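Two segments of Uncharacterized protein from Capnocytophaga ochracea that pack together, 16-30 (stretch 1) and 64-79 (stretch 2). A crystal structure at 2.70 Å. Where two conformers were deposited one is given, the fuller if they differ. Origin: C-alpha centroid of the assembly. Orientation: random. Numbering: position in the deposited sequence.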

ATOM      1  N   ASN B  16     -19.972  10.863  24.717  1.00 44.98           N
ATOM      2  CA  ASN B  16     -20.680  12.108  25.004  1.00 50.53           C
ATOM      3  C   ASN B  16     -20.332  13.223  24.021  1.00 50.08           C
ATOM      4  O   ASN B  16     -20.220  14.388  24.401  1.00 49.26           O
ATOM      5  CB  ASN B  16     -20.392  12.568  26.432  1.00 57.66           C
ATOM      6  CG  ASN B  16     -21.645  12.674  27.270  1.00 67.80           C
ATOM      7  OD1 ASN B  16     -22.725  12.968  26.757  1.00 79.88           O
ATOM      8  ND2 ASN B  16     -21.511  12.432  28.569  1.00 63.42           N
ATOM      9  N   ARG B  17     -20.155  12.852  22.757  1.00 40.45           N
ATOM     10  CA  ARG B  17     -19.838  13.811  21.706  1.00 38.18           C
ATOM     11  C   ARG B  17     -20.243  13.271  20.341  1.00 37.77           C
ATOM     12  O   ARG B  17     -20.492  12.074  20.188  1.00 40.09           O
ATOM     13  CB  ARG B  17     -18.347  14.150  21.710  1.00 50.62           C
ATOM     14  CG  ARG B  17     -17.444  13.009  21.271  1.00 48.60           C
ATOM     15  CD  ARG B  17     -16.035  13.505  20.989  1.00 52.18           C
ATOM     16  NE  ARG B  17     -15.157  12.435  20.527  1.00 56.58           N
ATOM     17  CZ  ARG B  17     -14.268  11.813  21.295  1.00 50.13           C
ATOM     18  NH1 ARG B  17     -14.129  12.160  22.568  1.00 41.42           N
ATOM     19  NH2 ARG B  17     -13.513  10.848  20.789  1.00 45.94           N
ATOM     20  N   LYS B  18     -20.318  14.155  19.353  1.00 41.19           N
ATOM     21  CA  LYS B  18     -20.552  13.722  17.983  1.00 45.25           C
ATOM     22  C   LYS B  18     -19.218  13.339  17.359  1.00 46.58           C
ATOM     23  O   LYS B  18     -18.320  14.171  17.229  1.00 54.45           O
ATOM     24  CB  LYS B  18     -21.228  14.823  17.163  1.00 50.20           C
ATOM     25  CG  LYS B  18     -22.633  15.184  17.620  1.00 43.51           C
ATOM     26  CD  LYS B  18     -23.159  16.389  16.853  1.00 52.76           C
ATOM     27  CE  LYS B  18     -24.605  16.696  17.206  1.00 68.90           C
ATOM     28  NZ  LYS B  18     -25.527  15.609  16.770  1.00 72.91           N
ATOM     29  N   GLN B  19     -19.093  12.076  16.971  1.00 41.54           N
ATOM     30  CA  GLN B  19     -17.829  11.561  16.465  1.00 34.79           C
ATOM     31  C   GLN B  19     -17.848  11.437  14.949  1.00 38.79           C
ATOM     32  O   GLN B  19     -18.716  10.772  14.385  1.00 39.73           O
ATOM     33  CB  GLN B  19     -17.515  10.203  17.096  1.00 27.58           C
ATOM     34  CG  GLN B  19     -16.259   9.545  16.552  1.00 29.05           C
ATOM     35  CD  GLN B  19     -15.016  10.375  16.800  1.00 32.87           C
ATOM     36  OE1 GLN B  19     -14.783  10.849  17.912  1.00 41.25           O
ATOM     37  NE2 GLN B  19     -14.213  10.560  15.759  1.00 29.05           N
ATOM     38  N   LYS B  20     -16.885  12.076  14.292  1.00 28.91           N
ATOM     39  CA  LYS B  20     -16.782  11.980  12.844  1.00 27.28           C
ATOM     40  C   LYS B  20     -16.339  10.582  12.434  1.00 31.84           C
ATOM     41  O   LYS B  20     -15.321  10.075  12.904  1.00 35.21           O
ATOM     42  CB  LYS B  20     -15.810  13.023  12.290  1.00 27.61           C
ATOM     43  CG  LYS B  20     -15.650  12.962  10.776  1.00 39.23           C
ATOM     44  CD  LYS B  20     -14.625  13.970  10.275  1.00 52.62           C
ATOM     45  CE  LYS B  20     -14.423  13.842   8.771  1.00 59.68           C
ATOM     46  NZ  LYS B  20     -13.399  14.795   8.259  1.00 67.00           N
ATOM     47  N   ILE B  21     -17.127   9.963  11.564  1.00 20.65           N
ATOM     48  CA  ILE B  21     -16.804   8.661  10.997  1.00 22.18           C
ATOM     49  C   ILE B  21     -17.027   8.717   9.497  1.00 23.82           C
ATOM     50  O   ILE B  21     -17.607   9.672   8.984  1.00 28.50           O
ATOM     51  CB  ILE B  21     -17.659   7.520  11.593  1.00 17.41           C
ATOM     52  CG1 ILE B  21     -19.133   7.708  11.230  1.00 24.36           C
ATOM     53  CG2 ILE B  21     -17.468   7.425  13.100  1.00 25.96           C
ATOM     54  CD1 ILE B  21     -20.024   6.579  11.698  1.00 26.28           C
ATOM     55  N   GLY B  22     -16.579   7.689   8.791  1.00 22.71           N
ATOM     56  CA  GLY B  22     -16.875   7.608   7.378  1.00 27.06           C
ATOM     57  C   GLY B  22     -17.004   6.166   6.953  1.00 29.08           C
ATOM     58  O   GLY B  22     -16.452   5.262   7.582  1.00 28.48           O
ATOM     59  N   ILE B  23     -17.729   5.960   5.860  1.00 26.64           N
ATOM     60  CA  ILE B  23     -18.162   4.628   5.473  1.00 28.53           C
ATOM     61  C   ILE B  23     -17.909   4.369   4.002  1.00 30.27           C
ATOM     62  O   ILE B  23     -18.351   5.130   3.142  1.00 41.87           O
ATOM     63  CB  ILE B  23     -19.664   4.418   5.754  1.00 28.61           C
ATOM     64  CG1 ILE B  23     -19.980   4.650   7.233  1.00 28.42           C
ATOM     65  CG2 ILE B  23     -20.094   3.020   5.331  1.00 24.66           C
ATOM     66  CD1 ILE B  23     -21.450   4.520   7.567  1.00 23.78           C
ATOM     67  N   TYR B  24     -17.190   3.292   3.718  1.00 29.07           N
ATOM     68  CA  TYR B  24     -17.027   2.851   2.348  1.00 28.01           C
ATOM     69  C   TYR B  24     -17.968   1.692   2.059  1.00 26.77           C
ATOM     70  O   TYR B  24     -17.984   0.694   2.782  1.00 28.12           O
ATOM     71  CB  TYR B  24     -15.583   2.435   2.063  1.00 17.46           C
ATOM     72  CG  TYR B  24     -15.445   1.681   0.761  1.00 37.58           C
ATOM     73  CD1 TYR B  24     -15.519   2.345  -0.457  1.00 33.39           C
ATOM     74  CD2 TYR B  24     -15.268   0.304   0.748  1.00 32.05           C
ATOM     75  CE1 TYR B  24     -15.409   1.659  -1.650  1.00 39.11           C
ATOM     76  CE2 TYR B  24     -15.157  -0.388  -0.441  1.00 37.32           C
ATOM     77  CZ  TYR B  24     -15.228   0.293  -1.636  1.00 42.42           C
ATOM     78  OH  TYR B  24     -15.119  -0.393  -2.823  1.00 48.44           O
ATOM     79  N   LYS B  25     -18.748   1.828   0.993  1.00 35.74           N
ATOM     80  CA  LYS B  25     -19.577   0.735   0.506  1.00 39.90           C
ATOM     81  C   LYS B  25     -19.090   0.344  -0.876  1.00 48.23           C
ATOM     82  O   LYS B  25     -18.614   1.195  -1.626  1.00 56.42           O
ATOM     83  CB  LYS B  25     -21.053   1.134   0.455  1.00 40.36           C
ATOM     84  CG  LYS B  25     -21.684   1.391   1.807  1.00 59.67           C
ATOM     85  CD  LYS B  25     -23.184   1.585   1.670  1.00 75.26           C
ATOM     86  CE  LYS B  25     -23.516   2.753   0.756  1.00 86.89           C
ATOM     87  NZ  LYS B  25     -24.986   2.940   0.613  1.00 91.36           N
ATOM     88  N   PRO B  26     -19.207  -0.944  -1.222  1.00 56.71           N
ATOM     89  CA  PRO B  26     -18.736  -1.410  -2.529  1.00 56.82           C
ATOM     90  C   PRO B  26     -19.490  -0.766  -3.688  1.00 70.09           C
ATOM     91  O   PRO B  26     -20.411   0.020  -3.470  1.00 54.74           O
ATOM     92  CB  PRO B  26     -18.995  -2.917  -2.477  1.00 56.01           C
ATOM     93  CG  PRO B  26     -18.991  -3.246  -1.018  1.00 62.80           C
ATOM     94  CD  PRO B  26     -19.614  -2.060  -0.350  1.00 59.73           C
ATOM     95  N   GLU B  27     -19.123  -1.132  -4.909  1.00 98.24           N
ATOM     96  CA  GLU B  27     -19.637  -0.462  -6.094  1.00107.09           C
ATOM     97  C   GLU B  27     -21.088  -0.844  -6.335  1.00107.34           C
ATOM     98  O   GLU B  27     -21.984  -0.008  -6.215  1.00102.10           O
ATOM     99  CB  GLU B  27     -18.784  -0.815  -7.308  1.00109.05           C
ATOM    100  CG  GLU B  27     -17.327  -0.420  -7.150  1.00113.68           C
ATOM    101  CD  GLU B  27     -16.395  -1.323  -7.931  1.00127.67           C
ATOM    102  OE1 GLU B  27     -16.838  -2.410  -8.357  1.00133.57           O
ATOM    103  OE2 GLU B  27     -15.219  -0.945  -8.116  1.00131.09           O
ATOM    104  N   LYS B  28     -21.317  -2.108  -6.673  1.00105.95           N
ATOM    105  CA  LYS B  28     -22.673  -2.623  -6.730  1.00101.86           C
ATOM    106  C   LYS B  28     -23.050  -3.094  -5.333  1.00 98.12           C
ATOM    107  O   LYS B  28     -22.437  -4.015  -4.792  1.00 93.43           O
ATOM    108  CB  LYS B  28     -22.788  -3.765  -7.742  1.00 96.67           C
ATOM    109  N   TYR B  29     -24.062  -2.460  -4.750  1.00 97.90           N
ATOM    110  CA  TYR B  29     -24.444  -2.762  -3.377  1.00100.40           C
ATOM    111  C   TYR B  29     -25.877  -3.265  -3.285  1.00 97.52           C
ATOM    112  O   TYR B  29     -26.826  -2.538  -3.579  1.00 93.13           O
ATOM    113  CB  TYR B  29     -24.266  -1.533  -2.478  1.00102.80           C
ATOM    114  CG  TYR B  29     -24.861  -1.709  -1.096  1.00102.17           C
ATOM    115  CD1 TYR B  29     -24.222  -2.485  -0.136  1.00 95.03           C
ATOM    116  CD2 TYR B  29     -26.063  -1.102  -0.753  1.00103.24           C
ATOM    117  CE1 TYR B  29     -24.765  -2.651   1.124  1.00 93.54           C
ATOM    118  CE2 TYR B  29     -26.613  -1.264   0.506  1.00 98.15           C
ATOM    119  CZ  TYR B  29     -25.960  -2.039   1.439  1.00 95.14           C
ATOM    120  OH  TYR B  29     -26.507  -2.201   2.690  1.00 96.41           O
ATOM    121  N   THR B  30     -26.018  -4.519  -2.873  1.00 98.46           N
ATOM    122  CA  THR B  30     -27.323  -5.109  -2.615  1.00100.36           C
ATOM    123  C   THR B  30     -27.335  -5.719  -1.218  1.00 99.33           C
ATOM    124  O   THR B  30     -26.294  -6.134  -0.709  1.00 93.96           O
ATOM    125  CB  THR B  30     -27.682  -6.188  -3.654  1.00101.67           C
ATOM    126  OG1 THR B  30     -26.651  -7.182  -3.690  1.00103.06           O
ATOM    127  CG2 THR B  30     -27.830  -5.570  -5.037  1.00101.20           C
ATOM    128  N   PRO B  64     -13.361 -10.596  -1.141  1.00 35.72           N
ATOM    129  CA  PRO B  64     -14.774 -10.268  -1.336  1.00 35.40           C
ATOM    130  C   PRO B  64     -15.006  -8.773  -1.153  1.00 37.47           C
ATOM    131  O   PRO B  64     -14.146  -8.095  -0.591  1.00 40.15           O
ATOM    132  CB  PRO B  64     -15.475 -11.073  -0.240  1.00 24.60           C
ATOM    133  CG  PRO B  64     -14.457 -11.158   0.846  1.00 24.27           C
ATOM    134  CD  PRO B  64     -13.127 -11.276   0.146  1.00 36.97           C
ATOM    135  N   LYS B  65     -16.135  -8.264  -1.632  1.00 33.75           N
ATOM    136  CA  LYS B  65     -16.496  -6.876  -1.381  1.00 26.07           C
ATOM    137  C   LYS B  65     -16.687  -6.663   0.118  1.00 30.23           C
ATOM    138  O   LYS B  65     -17.346  -7.458   0.787  1.00 33.61           O
ATOM    139  CB  LYS B  65     -17.763  -6.493  -2.146  1.00 18.22           C
ATOM    140  CG  LYS B  65     -17.594  -6.451  -3.656  1.00 27.02           C
ATOM    141  CD  LYS B  65     -18.918  -6.150  -4.345  1.00 38.45           C
ATOM    142  CE  LYS B  65     -18.761  -6.086  -5.854  1.00 46.10           C
ATOM    143  NZ  LYS B  65     -17.819  -5.010  -6.268  1.00 57.74           N
ATOM    144  N   CYS B  66     -16.101  -5.593   0.643  1.00 28.91           N
ATOM    145  CA  CYS B  66     -16.158  -5.324   2.074  1.00 30.78           C
ATOM    146  C   CYS B  66     -16.666  -3.920   2.372  1.00 37.98           C
ATOM    147  O   CYS B  66     -16.598  -3.029   1.526  1.00 44.39           O
ATOM    148  CB  CYS B  66     -14.779  -5.516   2.710  1.00 17.05           C
ATOM    149  SG  CYS B  66     -14.190  -7.221   2.711  1.00 84.84           S
ATOM    150  N   ILE B  67     -17.182  -3.737   3.582  1.00 30.62           N
ATOM    151  CA  ILE B  67     -17.568  -2.417   4.056  1.00 27.79           C
ATOM    152  C   ILE B  67     -16.535  -1.927   5.062  1.00 28.53           C
ATOM    153  O   ILE B  67     -16.212  -2.627   6.022  1.00 36.85           O
ATOM    154  CB  ILE B  67     -18.969  -2.426   4.695  1.00 24.12           C
ATOM    155  CG1 ILE B  67     -20.031  -2.716   3.631  1.00 32.83           C
ATOM    156  CG2 ILE B  67     -19.260  -1.098   5.372  1.00 17.75           C
ATOM    157  CD1 ILE B  67     -21.449  -2.646   4.146  1.00 36.94           C
ATOM    158  N   VAL B  68     -16.003  -0.732   4.828  1.00 25.50           N
ATOM    159  CA  VAL B  68     -14.981  -0.171   5.699  1.00 28.23           C
ATOM    160  C   VAL B  68     -15.510   1.051   6.441  1.00 28.63           C
ATOM    161  O   VAL B  68     -16.030   1.984   5.830  1.00 37.65           O
ATOM    162  CB  VAL B  68     -13.718   0.220   4.907  1.00 30.96           C
ATOM    163  CG1 VAL B  68     -12.610   0.659   5.853  1.00 13.47           C
ATOM    164  CG2 VAL B  68     -13.253  -0.942   4.046  1.00 22.50           C
ATOM    165  N   VAL B  69     -15.381   1.038   7.763  1.00 27.96           N
ATOM    166  CA  VAL B  69     -15.824   2.156   8.583  1.00 22.00           C
ATOM    167  C   VAL B  69     -14.656   2.759   9.353  1.00 22.17           C
ATOM    168  O   VAL B  69     -14.082   2.113  10.228  1.00 34.45           O
ATOM    169  CB  VAL B  69     -16.918   1.727   9.578  1.00 18.83           C
ATOM    170  CG1 VAL B  69     -17.290   2.885  10.491  1.00 25.41           C
ATOM    171  CG2 VAL B  69     -18.137   1.213   8.833  1.00 35.01           C
ATOM    172  N   GLY B  70     -14.291   3.990   9.010  1.00 23.67           N
ATOM    173  CA  GLY B  70     -13.225   4.673   9.716  1.00 20.64           C
ATOM    174  C   GLY B  70     -13.688   5.574  10.846  1.00 28.11           C
ATOM    175  O   GLY B  70     -14.797   6.107  10.819  1.00 27.45           O
ATOM    176  N   VAL B  71     -12.813   5.771  11.826  1.00 25.93           N
ATOM    177  CA  VAL B  71     -13.056   6.710  12.914  1.00 15.30           C
ATOM    178  C   VAL B  71     -12.028   7.829  12.818  1.00 22.74           C
ATOM    179  O   VAL B  71     -10.833   7.596  12.987  1.00 28.26           O
ATOM    180  CB  VAL B  71     -12.969   6.034  14.296  1.00 23.34           C
ATOM    181  CG1 VAL B  71     -13.217   7.049  15.403  1.00 16.50           C
ATOM    182  CG2 VAL B  71     -13.958   4.886  14.391  1.00 16.63           C
ATOM    183  N   TYR B  72     -12.490   9.042  12.540  1.00 26.08           N
ATOM    184  CA  TYR B  72     -11.579  10.136  12.224  1.00 26.54           C
ATOM    185  C   TYR B  72     -11.107  10.911  13.448  1.00 26.04           C
ATOM    186  O   TYR B  72     -11.913  11.415  14.232  1.00 23.67           O
ATOM    187  CB  TYR B  72     -12.233  11.094  11.228  1.00 17.91           C
ATOM    188  CG  TYR B  72     -12.316  10.538   9.825  1.00 29.36           C
ATOM    189  CD1 TYR B  72     -13.418   9.800   9.414  1.00 35.99           C
ATOM    190  CD2 TYR B  72     -11.288  10.744   8.916  1.00 26.94           C
ATOM    191  CE1 TYR B  72     -13.495   9.287   8.133  1.00 39.45           C
ATOM    192  CE2 TYR B  72     -11.357  10.234   7.634  1.00 38.88           C
ATOM    193  CZ  TYR B  72     -12.461   9.506   7.248  1.00 38.61           C
ATOM    194  OH  TYR B  72     -12.532   8.998   5.971  1.00 40.06           O
ATOM    195  N   GLU B  73      -9.786  10.988  13.587  1.00 29.35           N
ATOM    196  CA  GLU B  73      -9.117  11.796  14.605  1.00 30.59           C
ATOM    197  C   GLU B  73      -9.659  11.617  16.021  1.00 36.49           C
ATOM    198  O   GLU B  73     -10.246  12.541  16.584  1.00 34.60           O
ATOM    199  CB  GLU B  73      -9.186  13.275  14.220  1.00 26.82           C
ATOM    200  CG  GLU B  73      -8.315  13.639  13.026  1.00 44.31           C
ATOM    201  CD  GLU B  73      -8.343  15.120  12.707  1.00 63.21           C
ATOM    202  OE1 GLU B  73      -9.431  15.727  12.782  1.00 73.60           O
ATOM    203  OE2 GLU B  73      -7.273  15.681  12.386  1.00 70.61           O
ATOM    204  N   PRO B  74      -9.460  10.427  16.605  1.00 45.03           N
ATOM    205  CA  PRO B  74      -9.789  10.277  18.023  1.00 36.40           C
ATOM    206  C   PRO B  74      -8.759  11.010  18.874  1.00 35.94           C
ATOM    207  O   PRO B  74      -7.614  11.153  18.446  1.00 39.42           O
ATOM    208  CB  PRO B  74      -9.724   8.766  18.241  1.00 39.82           C
ATOM    209  CG  PRO B  74      -8.744   8.290  17.219  1.00 36.93           C
ATOM    210  CD  PRO B  74      -8.922   9.183  16.023  1.00 40.42           C
ATOM    211  N   LYS B  75      -9.158  11.477  20.052  1.00 34.01           N
ATOM    212  CA  LYS B  75      -8.237  12.182  20.934  1.00 23.54           C
ATOM    213  C   LYS B  75      -7.180  11.226  21.482  1.00 27.73           C
ATOM    214  O   LYS B  75      -7.391  10.014  21.520  1.00 38.42           O
ATOM    215  CB  LYS B  75      -8.996  12.852  22.079  1.00 26.27           C
ATOM    216  CG  LYS B  75     -10.032  13.866  21.621  1.00 35.25           C
ATOM    217  CD  LYS B  75     -10.770  14.471  22.805  1.00 66.50           C
ATOM    218  CE  LYS B  75     -11.793  15.502  22.353  1.00 79.55           C
ATOM    219  NZ  LYS B  75     -11.156  16.623  21.608  1.00 87.09           N
ATOM    220  N   GLN B  76      -6.044  11.776  21.897  1.00 25.32           N
ATOM    221  CA  GLN B  76      -4.944  10.966  22.408  1.00 26.54           C
ATOM    222  C   GLN B  76      -5.352  10.166  23.644  1.00 33.32           C
ATOM    223  O   GLN B  76      -4.969   9.006  23.797  1.00 36.02           O
ATOM    224  CB  GLN B  76      -3.739  11.848  22.733  1.00 26.42           C
ATOM    225  CG  GLN B  76      -2.548  11.086  23.279  1.00 30.50           C
ATOM    226  CD  GLN B  76      -1.366  11.986  23.572  1.00 41.79           C
ATOM    227  OE1 GLN B  76      -1.344  13.151  23.173  1.00 47.28           O
ATOM    228  NE2 GLN B  76      -0.374  11.450  24.275  1.00 40.23           N
ATOM    229  N   GLU B  77      -6.132  10.788  24.523  0.61 25.25           N
ATOM    230  CA  GLU B  77      -6.583  10.122  25.740  0.61 26.46           C
ATOM    231  C   GLU B  77      -7.586   9.013  25.437  0.61 32.47           C
ATOM    232  O   GLU B  77      -7.814   8.130  26.263  0.61 37.80           O
ATOM    233  CB  GLU B  77      -7.199  11.133  26.710  0.61 28.73           C
ATOM    234  CG  GLU B  77      -6.188  12.042  27.394  0.61 27.33           C
ATOM    235  CD  GLU B  77      -6.844  13.031  28.339  0.61 40.05           C
ATOM    236  OE1 GLU B  77      -8.021  13.383  28.111  0.61 56.06           O
ATOM    237  OE2 GLU B  77      -6.186  13.454  29.312  0.61 29.31           O
ATOM    238  N   ASP B  78      -8.183   9.061  24.250  1.00 27.83           N
ATOM    239  CA  ASP B  78      -9.147   8.045  23.843  1.00 26.12           C
ATOM    240  C   ASP B  78      -8.470   6.730  23.469  1.00 30.45           C
ATOM    241  O   ASP B  78      -8.955   5.655  23.812  1.00 40.53           O
ATOM    242  CB  ASP B  78      -9.989   8.537  22.660  1.00 28.25           C
ATOM    243  CG  ASP B  78     -10.959   9.637  23.046  1.00 47.47           C
ATOM    244  OD1 ASP B  78     -11.319   9.730  24.239  1.00 64.19           O
ATOM    245  OD2 ASP B  78     -11.370  10.405  22.150  1.00 41.79           O
ATOM    246  N   VAL B  79      -7.365   6.819  22.739  1.00 24.93           N
ATOM    247  CA  VAL B  79      -6.692   5.628  22.230  1.00 23.60           C
ATOM    248  C   VAL B  79      -5.514   5.149  23.076  1.00 24.04           C
ATOM    249  O   VAL B  79      -4.865   4.162  22.730  1.00 44.60           O
ATOM    250  CB  VAL B  79      -6.188   5.859  20.794  1.00 31.49           C
ATOM    251  CG1 VAL B  79      -7.361   6.121  19.863  1.00 18.86           C
ATOM    252  CG2 VAL B  79      -5.203   7.014  20.760  1.00 11.72           C
TER

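The two stretches pair as antiparallel strands, one ending at Y24 and the other beginning at I67, with axes 166° apart in direction and 4.7 Å apart at closest approach. Beyond the ladder, side chains extend the contact at both ends, and 948 Å² is buried in all.

R17 begins the contact with a salt bridge: R17 NH2 lies 2.6 Å from D78 OD2, which sits near the guanidinium plane, and the N-H...O angle of 149° supports a hydrogen bond. The same guanidinium donates to Q19, with R17 NE and R17 NH2 each 3.1 Å from Q19 OE1. With Q19 OE1 accepting from R17, Q19 NE2 is on the side of K20 O, 3.1 Å away (156°), and of Y72 O, a weak bond at 2.9 Å and 123°.

At K20 the backbone pairing is direct, Y72 N donating to K20 O at 3.0 Å and 162°. The extended all-t side chain of K20 runs over one face of the Y72 ring, placing K20 NZ 4.9 Å from the ring centroid and 22° off the normal, a cation-pi arrangement.

I21 faces V71 as a non-hydrogen-bonded pair; I21 CA instead approaches G70 O at 3.3 Å. G22 and G70 exchange two hydrogen bonds, G22 N to G70 O at 3.1 Å and G70 N to G22 O at 2.9 Å. Glycine matters at G22 because the edge of the Y72 ring occupies the adjacent space: an ideal CB there would lie 3.0 Å from Y72 CE1, a clash.

I23 packs its CG1 against V69 CG2 at 4.2 Å. Y24 closes the ladder: Y24 N to V68 O is short and nearly linear (2.7 Å, 176°), and V68 N returns to Y24 O at 3.2 Å.

Past the strand, P26 CG rests 3.7 Å from K65 CB, while E27 OE1 forms a longer salt bridge with K65 NZ at 3.5 Å, though E27 is poorly ordered, so this distance is less certain.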